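Local coordinates for protein alanine racemase (Acinetobacter baumannii, PDB 4QHR) that belongs to the alanine racemase family of enzymes, which join an N-terminal TIM-barrel domain to a C-terminal domain rich in beta strands, at residues N16-V20 with P210-G216; K231-T235 with G324-L328. All coordinates share one frame. Numbering follows the deposited sequence.

Interaction 1 (N16-V20 with P210-G216)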
ATOM      1  N   ASN A  16       0.559  14.371 -20.900  1.00  9.78           N
ATOM      2  CA  ASN A  16      -0.476  14.851 -19.984  1.00  9.04           C
ATOM      3  C   ASN A  16      -0.114  16.221 -19.469  1.00  8.62           C
ATOM      4  O   ASN A  16      -0.980  17.056 -19.270  1.00  8.56           O
ATOM      5  CB  ASN A  16      -0.573  13.855 -18.833  1.00  8.80           C
ATOM      6  CG  ASN A  16      -1.007  12.480 -19.283  1.00  8.39           C
ATOM      7  OD1 ASN A  16      -1.692  12.334 -20.319  1.00  8.69           O
ATOM      8  ND2 ASN A  16      -0.661  11.470 -18.505  1.00  7.96           N
ATOM      9  N   LEU A  17       1.180  16.473 -19.255  1.00  8.79           N
ATOM     10  CA  LEU A  17       1.614  17.829 -18.871  1.00  9.18           C
ATOM     11  C   LEU A  17       1.263  18.821 -19.999  1.00  9.95           C
ATOM     12  O   LEU A  17       0.801  19.952 -19.733  1.00  9.80           O
ATOM     13  CB  LEU A  17       3.097  17.865 -18.557  1.00  9.10           C
ATOM     14  CG  LEU A  17       3.663  19.231 -18.159  1.00  9.03           C
ATOM     15  CD1 LEU A  17       2.904  19.908 -17.039  1.00  8.80           C
ATOM     16  CD2 LEU A  17       5.120  19.116 -17.798  1.00  9.44           C
ATOM     17  N   ASN A  18       1.437  18.367 -21.240  1.00 10.38           N
ATOM     18  CA  ASN A  18       1.105  19.162 -22.381  1.00 11.88           C
ATOM     19  C   ASN A  18      -0.384  19.394 -22.476  1.00 11.53           C
ATOM     20  O   ASN A  18      -0.796  20.467 -22.939  1.00 12.81           O
ATOM     21  CB  ASN A  18       1.664  18.575 -23.686  1.00 12.82           C
ATOM     22  CG  ASN A  18       1.492  19.540 -24.847  1.00 14.49           C
ATOM     23  OD1 ASN A  18       2.116  20.611 -24.861  1.00 16.69           O
ATOM     24  ND2 ASN A  18       0.636  19.215 -25.762  1.00 14.17           N
ATOM     25  N   ARG A  19      -1.198  18.426 -22.046  1.00 10.87           N
ATOM     26  CA  ARG A  19      -2.614  18.646 -21.928  1.00 10.15           C
ATOM     27  C   ARG A  19      -2.955  19.792 -20.976  1.00 10.11           C
ATOM     28  O   ARG A  19      -3.832  20.629 -21.272  1.00  9.93           O
ATOM     29  CB  ARG A  19      -3.374  17.380 -21.545  1.00 10.68           C
ATOM     30  CG  ARG A  19      -3.321  16.258 -22.587  1.00 11.02           C
ATOM     31  CD  ARG A  19      -4.316  16.449 -23.743  1.00 11.19           C
ATOM     32  NE  ARG A  19      -5.677  16.404 -23.203  1.00 11.26           N
ATOM     33  CZ  ARG A  19      -6.573  17.386 -23.234  1.00 12.22           C
ATOM     34  NH1 ARG A  19      -6.325  18.572 -23.836  1.00 13.80           N
ATOM     35  NH2 ARG A  19      -7.781  17.179 -22.702  1.00 12.09           N
ATOM     36  N   VAL A  20      -2.261  19.867 -19.848  1.00  9.64           N
ATOM     37  CA  VAL A  20      -2.477  20.998 -18.951  1.00 10.28           C
ATOM     38  C   VAL A  20      -2.252  22.319 -19.658  1.00 11.01           C
ATOM     39  O   VAL A  20      -3.059  23.253 -19.520  1.00 10.78           O
ATOM     40  CB  VAL A  20      -1.564  20.952 -17.677  1.00  9.99           C
ATOM     41  CG1 VAL A  20      -1.910  22.123 -16.765  1.00  9.81           C
ATOM     42  CG2 VAL A  20      -1.738  19.610 -16.965  1.00  9.53           C
ATOM     43  N   PRO A 210      -2.096  21.003 -11.414  1.00  6.75           N
ATOM     44  CA  PRO A 210      -2.490  19.666 -11.726  1.00  6.62           C
ATOM     45  C   PRO A 210      -1.760  18.581 -10.930  1.00  6.46           C
ATOM     46  O   PRO A 210      -0.532  18.613 -10.817  1.00  6.32           O
ATOM     47  CB  PRO A 210      -2.058  19.495 -13.161  1.00  6.47           C
ATOM     48  CG  PRO A 210      -0.827  20.377 -13.246  1.00  6.51           C
ATOM     49  CD  PRO A 210      -1.229  21.578 -12.457  1.00  6.54           C
ATOM     50  N   GLY A 211      -2.513  17.616 -10.449  1.00  6.35           N
ATOM     51  CA  GLY A 211      -1.938  16.362  -9.946  1.00  6.27           C
ATOM     52  C   GLY A 211      -2.327  15.112 -10.723  1.00  6.16           C
ATOM     53  O   GLY A 211      -1.612  14.679 -11.648  1.00  5.84           O
ATOM     54  N   ILE A 212      -3.482  14.554 -10.353  1.00  6.20           N
ATOM     55  CA  ILE A 212      -3.889  13.274 -10.899  1.00  6.20           C
ATOM     56  C   ILE A 212      -3.838  13.205 -12.425  1.00  6.25           C
ATOM     57  O   ILE A 212      -3.487  12.163 -12.986  1.00  5.76           O
ATOM     58  CB  ILE A 212      -5.265  12.826 -10.339  1.00  6.26           C
ATOM     59  CG1 ILE A 212      -5.484  11.347 -10.629  1.00  6.26           C
ATOM     60  CG2 ILE A 212      -6.414  13.703 -10.865  1.00  6.21           C
ATOM     61  CD1 ILE A 212      -4.523  10.417  -9.913  1.00  6.35           C
ATOM     62  N   MET A 213      -4.206  14.283 -13.118  1.00  6.49           N
ATOM     63  CA  MET A 213      -4.209  14.206 -14.590  1.00  6.90           C
ATOM     64  C   MET A 213      -2.810  13.984 -15.198  1.00  6.92           C
ATOM     65  O   MET A 213      -2.689  13.373 -16.274  1.00  7.02           O
ATOM     66  CB  MET A 213      -4.872  15.433 -15.254  1.00  7.23           C
ATOM     67  CG  MET A 213      -4.164  16.738 -15.019  1.00  7.54           C
ATOM     68  SD  MET A 213      -5.100  18.169 -15.594  1.00  8.45           S
ATOM     69  CE  MET A 213      -5.033  18.006 -17.374  1.00  8.64           C
ATOM     70  N   LEU A 214      -1.767  14.438 -14.510  1.00  6.69           N
ATOM     71  CA  LEU A 214      -0.393  14.201 -14.987  1.00  6.56           C
ATOM     72  C   LEU A 214      -0.070  12.718 -15.162  1.00  6.57           C
ATOM     73  O   LEU A 214       0.673  12.342 -16.094  1.00  5.97           O
ATOM     74  CB  LEU A 214       0.614  14.839 -14.045  1.00  6.59           C
ATOM     75  CG  LEU A 214       0.589  16.340 -13.779  1.00  6.75           C
ATOM     76  CD1 LEU A 214       1.722  16.719 -12.852  1.00  6.87           C
ATOM     77  CD2 LEU A 214       0.762  17.131 -15.069  1.00  6.85           C
ATOM     78  N   TYR A 215      -0.686  11.905 -14.272  1.00  6.65           N
ATOM     79  CA  TYR A 215      -0.462  10.477 -14.146  1.00  6.86           C
ATOM     80  C   TYR A 215      -1.404   9.640 -15.042  1.00  7.29           C
ATOM     81  O   TYR A 215      -1.314   8.427 -15.116  1.00  7.27           O
ATOM     82  CB  TYR A 215      -0.523  10.077 -12.649  1.00  6.84           C
ATOM     83  CG  TYR A 215       0.445  10.934 -11.839  1.00  6.30           C
ATOM     84  CD1 TYR A 215       1.774  10.784 -11.971  1.00  6.39           C
ATOM     85  CD2 TYR A 215      -0.034  11.942 -10.983  1.00  6.37           C
ATOM     86  CE1 TYR A 215       2.675  11.598 -11.271  1.00  6.16           C
ATOM     87  CE2 TYR A 215       0.803  12.758 -10.287  1.00  6.02           C
ATOM     88  CZ  TYR A 215       2.159  12.607 -10.444  1.00  6.02           C
ATOM     89  OH  TYR A 215       2.987  13.418  -9.720  1.00  5.66           O
ATOM     90  N   GLY A 216      -2.249  10.327 -15.805  1.00  7.60           N
ATOM     91  CA  GLY A 216      -3.141   9.641 -16.699  1.00  7.88           C
ATOM     92  C   GLY A 216      -4.138   8.796 -15.966  1.00  7.91           C
ATOM     93  O   GLY A 216      -4.433   7.695 -16.353  1.00  8.25           O
TER
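Helix 10-23, which precedes the first barrel strand, lies against the 3-10 turn 212-215 that follows the last one, strand 207-208. One face of the helix presents Asn16, Leu17 and Val20. Val20 is the bump: its CG2 enters a hollow walled by Pro210 CB (3.8 Å), Met213 CE (3.7 Å) and Leu214 CD2 (4.0 Å). A compact beta-branched residue suits this small hollow, and the flexible thioether of Met213, whose CA-CB bond points sideways, bends its end round to close one wall. Leu214 answers in the other direction. Its CA-CB bond points away from the helix, yet its CD2 returns, meeting both Val20 and Leu17 and lying 4.0 Å from Leu17 CD1.

Approach is closest at Asn16, where its CA and that of Leu214 are 5.0 Å apart. The slim Asn16 CB rests on Met213 O at 3.4 Å, and Asn16 ND2 donates a nearly straight hydrogen bond (2.9 Å, 166°) to Leu214 O. The turn's internal bonds use the carbonyls of Gly211, Ile212 and Met213; that of Leu214 is met by the helix. Gly216 suits its positive phi, and a CB here would crowd Asn16 ND2.

Asn16 OD1 accepts from Lys231 N, so the amide serves two backbone partners. On the same turn, Gly211 N and Ile212 N bind phosphate oxygens OP3 and OP1 of LLP at position 34. The chemistry thus implies a buried apolar fit with the one hydrogen bond between the two segments at the Asn16 end, and a turn that meets both helix and LLP.

Interaction 2 (K231-T235 with G324-L328)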
ATOM      1  N   LYS A 231      -3.132  10.027 -21.090  1.00 10.47           N
ATOM      2  CA  LYS A 231      -2.459   8.749 -21.272  1.00 11.41           C
ATOM      3  C   LYS A 231      -2.030   8.111 -19.940  1.00 10.75           C
ATOM      4  O   LYS A 231      -1.208   8.689 -19.225  1.00 10.65           O
ATOM      5  CB  LYS A 231      -1.230   8.969 -22.139  1.00 12.35           C
ATOM      6  CG  LYS A 231      -1.650   9.179 -23.578  1.00 14.06           C
ATOM      7  CD  LYS A 231      -0.485   9.403 -24.475  1.00 15.77           C
ATOM      8  CE  LYS A 231      -1.073   9.667 -25.863  1.00 17.56           C
ATOM      9  NZ  LYS A 231       0.124   9.807 -26.700  1.00 19.03           N
ATOM     10  N   PRO A 232      -2.573   6.915 -19.617  1.00 10.53           N
ATOM     11  CA  PRO A 232      -2.119   6.248 -18.373  1.00 10.05           C
ATOM     12  C   PRO A 232      -0.602   6.164 -18.325  1.00  9.63           C
ATOM     13  O   PRO A 232       0.046   5.743 -19.307  1.00  9.82           O
ATOM     14  CB  PRO A 232      -2.762   4.860 -18.468  1.00 10.12           C
ATOM     15  CG  PRO A 232      -3.993   5.076 -19.278  1.00 10.30           C
ATOM     16  CD  PRO A 232      -3.675   6.182 -20.258  1.00 10.22           C
ATOM     17  N   VAL A 233      -0.025   6.524 -17.192  1.00  9.05           N
ATOM     18  CA  VAL A 233       1.417   6.514 -17.056  1.00  8.74           C
ATOM     19  C   VAL A 233       1.906   5.160 -16.485  1.00  8.32           C
ATOM     20  O   VAL A 233       2.925   4.586 -16.946  1.00  8.67           O
ATOM     21  CB  VAL A 233       1.841   7.686 -16.175  1.00  8.86           C
ATOM     22  CG1 VAL A 233       3.327   7.598 -15.783  1.00  9.10           C
ATOM     23  CG2 VAL A 233       1.541   9.007 -16.844  1.00  8.89           C
ATOM     24  N   MET A 234       1.220   4.655 -15.469  1.00  7.78           N
ATOM     25  CA  MET A 234       1.616   3.434 -14.807  1.00  7.50           C
ATOM     26  C   MET A 234       0.930   2.198 -15.399  1.00  7.24           C
ATOM     27  O   MET A 234      -0.305   2.170 -15.504  1.00  6.83           O
ATOM     28  CB  MET A 234       1.257   3.476 -13.302  1.00  7.45           C
ATOM     29  CG  MET A 234       1.738   2.275 -12.532  1.00  7.59           C
ATOM     30  SD  MET A 234       1.303   2.108 -10.789  1.00  7.95           S
ATOM     31  CE  MET A 234       1.939   3.642 -10.090  1.00  7.86           C
ATOM     32  N   THR A 235       1.743   1.190 -15.711  1.00  7.25           N
ATOM     33  CA  THR A 235       1.248  -0.177 -15.901  1.00  7.46           C
ATOM     34  C   THR A 235       1.757  -1.082 -14.781  1.00  7.49           C
ATOM     35  O   THR A 235       2.992  -1.144 -14.498  1.00  7.85           O
ATOM     36  CB  THR A 235       1.652  -0.715 -17.268  1.00  7.52           C
ATOM     37  OG1 THR A 235       1.247   0.241 -18.244  1.00  7.51           O
ATOM     38  CG2 THR A 235       0.900  -2.020 -17.551  1.00  7.51           C
ATOM     39  N   GLY A 324      -3.333  -0.434 -16.199  1.00  8.80           N
ATOM     40  CA  GLY A 324      -2.472   0.226 -17.176  1.00  8.89           C
ATOM     41  C   GLY A 324      -3.318   0.740 -18.344  1.00  9.35           C
ATOM     42  O   GLY A 324      -4.343   1.354 -18.144  1.00  9.46           O
ATOM     43  N   ASN A 325      -2.889   0.506 -19.574  1.00 10.09           N
ATOM     44  CA  ASN A 325      -3.680   1.006 -20.716  1.00 10.92           C
ATOM     45  C   ASN A 325      -4.913   0.148 -21.085  1.00 10.82           C
ATOM     46  O   ASN A 325      -5.813   0.632 -21.803  1.00 11.31           O
ATOM     47  CB  ASN A 325      -2.811   1.116 -21.940  1.00 11.34           C
ATOM     48  CG  ASN A 325      -1.838   2.247 -21.863  1.00 11.76           C
ATOM     49  OD1 ASN A 325      -0.614   2.040 -21.676  1.00 12.64           O
ATOM     50  ND2 ASN A 325      -2.343   3.436 -21.997  1.00 11.88           N
ATOM     51  N   HIS A 326      -4.949  -1.108 -20.632  1.00 10.55           N
ATOM     52  CA  HIS A 326      -6.027  -2.036 -21.009  1.00 10.63           C
ATOM     53  C   HIS A 326      -7.000  -2.256 -19.897  1.00 10.49           C
ATOM     54  O   HIS A 326      -8.194  -2.310 -20.178  1.00 12.01           O
ATOM     55  CB  HIS A 326      -5.431  -3.351 -21.493  1.00 10.73           C
ATOM     56  CG  HIS A 326      -4.343  -3.127 -22.485  1.00 11.11           C
ATOM     57  ND1 HIS A 326      -3.023  -3.156 -22.130  1.00 11.27           N
ATOM     58  CD2 HIS A 326      -4.381  -2.739 -23.778  1.00 10.91           C
ATOM     59  CE1 HIS A 326      -2.275  -2.885 -23.194  1.00 11.67           C
ATOM     60  NE2 HIS A 326      -3.082  -2.603 -24.204  1.00 11.07           N
ATOM     61  N   ARG A 327      -6.547  -2.399 -18.660  1.00  9.61           N
ATOM     62  CA  ARG A 327      -7.463  -2.334 -17.501  1.00  9.62           C
ATOM     63  C   ARG A 327      -7.177  -1.021 -16.770  1.00  9.53           C
ATOM     64  O   ARG A 327      -6.086  -0.821 -16.210  1.00  9.27           O
ATOM     65  CB  ARG A 327      -7.233  -3.513 -16.581  1.00 10.03           C
ATOM     66  CG  ARG A 327      -8.110  -3.629 -15.340  1.00 10.11           C
ATOM     67  CD  ARG A 327      -9.594  -3.675 -15.671  1.00 10.59           C
ATOM     68  NE  ARG A 327     -10.395  -3.790 -14.443  1.00 10.84           N
ATOM     69  CZ  ARG A 327     -11.697  -3.592 -14.366  1.00 11.34           C
ATOM     70  NH1 ARG A 327     -12.391  -3.271 -15.467  1.00 11.12           N
ATOM     71  NH2 ARG A 327     -12.302  -3.683 -13.179  1.00 11.72           N
ATOM     72  N   LEU A 328      -8.136  -0.110 -16.783  1.00  9.22           N
ATOM     73  CA  LEU A 328      -7.890   1.259 -16.296  1.00  9.23           C
ATOM     74  C   LEU A 328      -7.892   1.284 -14.781  1.00  8.52           C
ATOM     75  O   LEU A 328      -8.806   0.731 -14.152  1.00  8.25           O
ATOM     76  CB  LEU A 328      -8.883   2.262 -16.865  1.00  9.71           C
ATOM     77  CG  LEU A 328      -8.863   2.371 -18.388  1.00 10.61           C
ATOM     78  CD1 LEU A 328     -10.087   3.130 -18.827  1.00 11.50           C
ATOM     79  CD2 LEU A 328      -7.586   3.062 -18.873  1.00 10.67           C
TER
HETATM   80  O   HOH W   1      -0.533   5.406 -22.205  1.00 16.47           O
HETATM   81  O   HOH W   2       1.322   3.646 -20.382  1.00 21.84           O
HETATM   82  O   HOH W   3      -0.380  -0.768 -20.264  1.00  9.25           O
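Pro232, Gly324 and Asn325 bury most of the surface here. Pro232, a rigid ring just before strand 234-246, faces the loop 324-328: its CB lies 3.9 Å from Gly324 O, its CD 3.5 Å from Asn325 ND2 and its CG 4.1 Å from Leu328 CD2. Gly324 comes so close that its CA makes a CA-H...O contact of 3.4 Å with Met234 O. A CB there would clash with Thr235 CG2, and the backbone angles (162/-134) also favour glycine. Asn325 makes its polar links through water: water 1 accepts from Asn325 ND2 (2.7 Å) and donates to Pro232 O (3.0 Å), while water 3 joins Asn325 N (2.9 Å from the water) to Thr235 OG1 (2.8 Å from it). An amide side chain suits this wet edge. The contact sits where strand 234-246, which pairs with strands 4-8, 264-269 and 319-321, begins beside the loop running from strand 319-321 to helix 329-335, with Leu328 at that helix's N-cap position.

Interaction 1 is fully buried within the barrel domain; interaction 2 is partly buried, at the start of a long strand of the beta-rich domain. The first relies on interlocking apolar side chains and one direct hydrogen bond, the second on proline packing, a close glycine backbone and bridging waters, as fits its solvent-facing edge. They share no segment, and their centres lie about 14 Å apart, yet they touch: Asn16 OD1 and Lys231 N (2.8 Å), like Tyr215 O and Val233 N (3.1 Å), are hydrogen-bonded, while Val233 CG2 packs 3.5 Å from Leu214 O. Segment 231-235 therefore connects the two contacts, and with them the two domains.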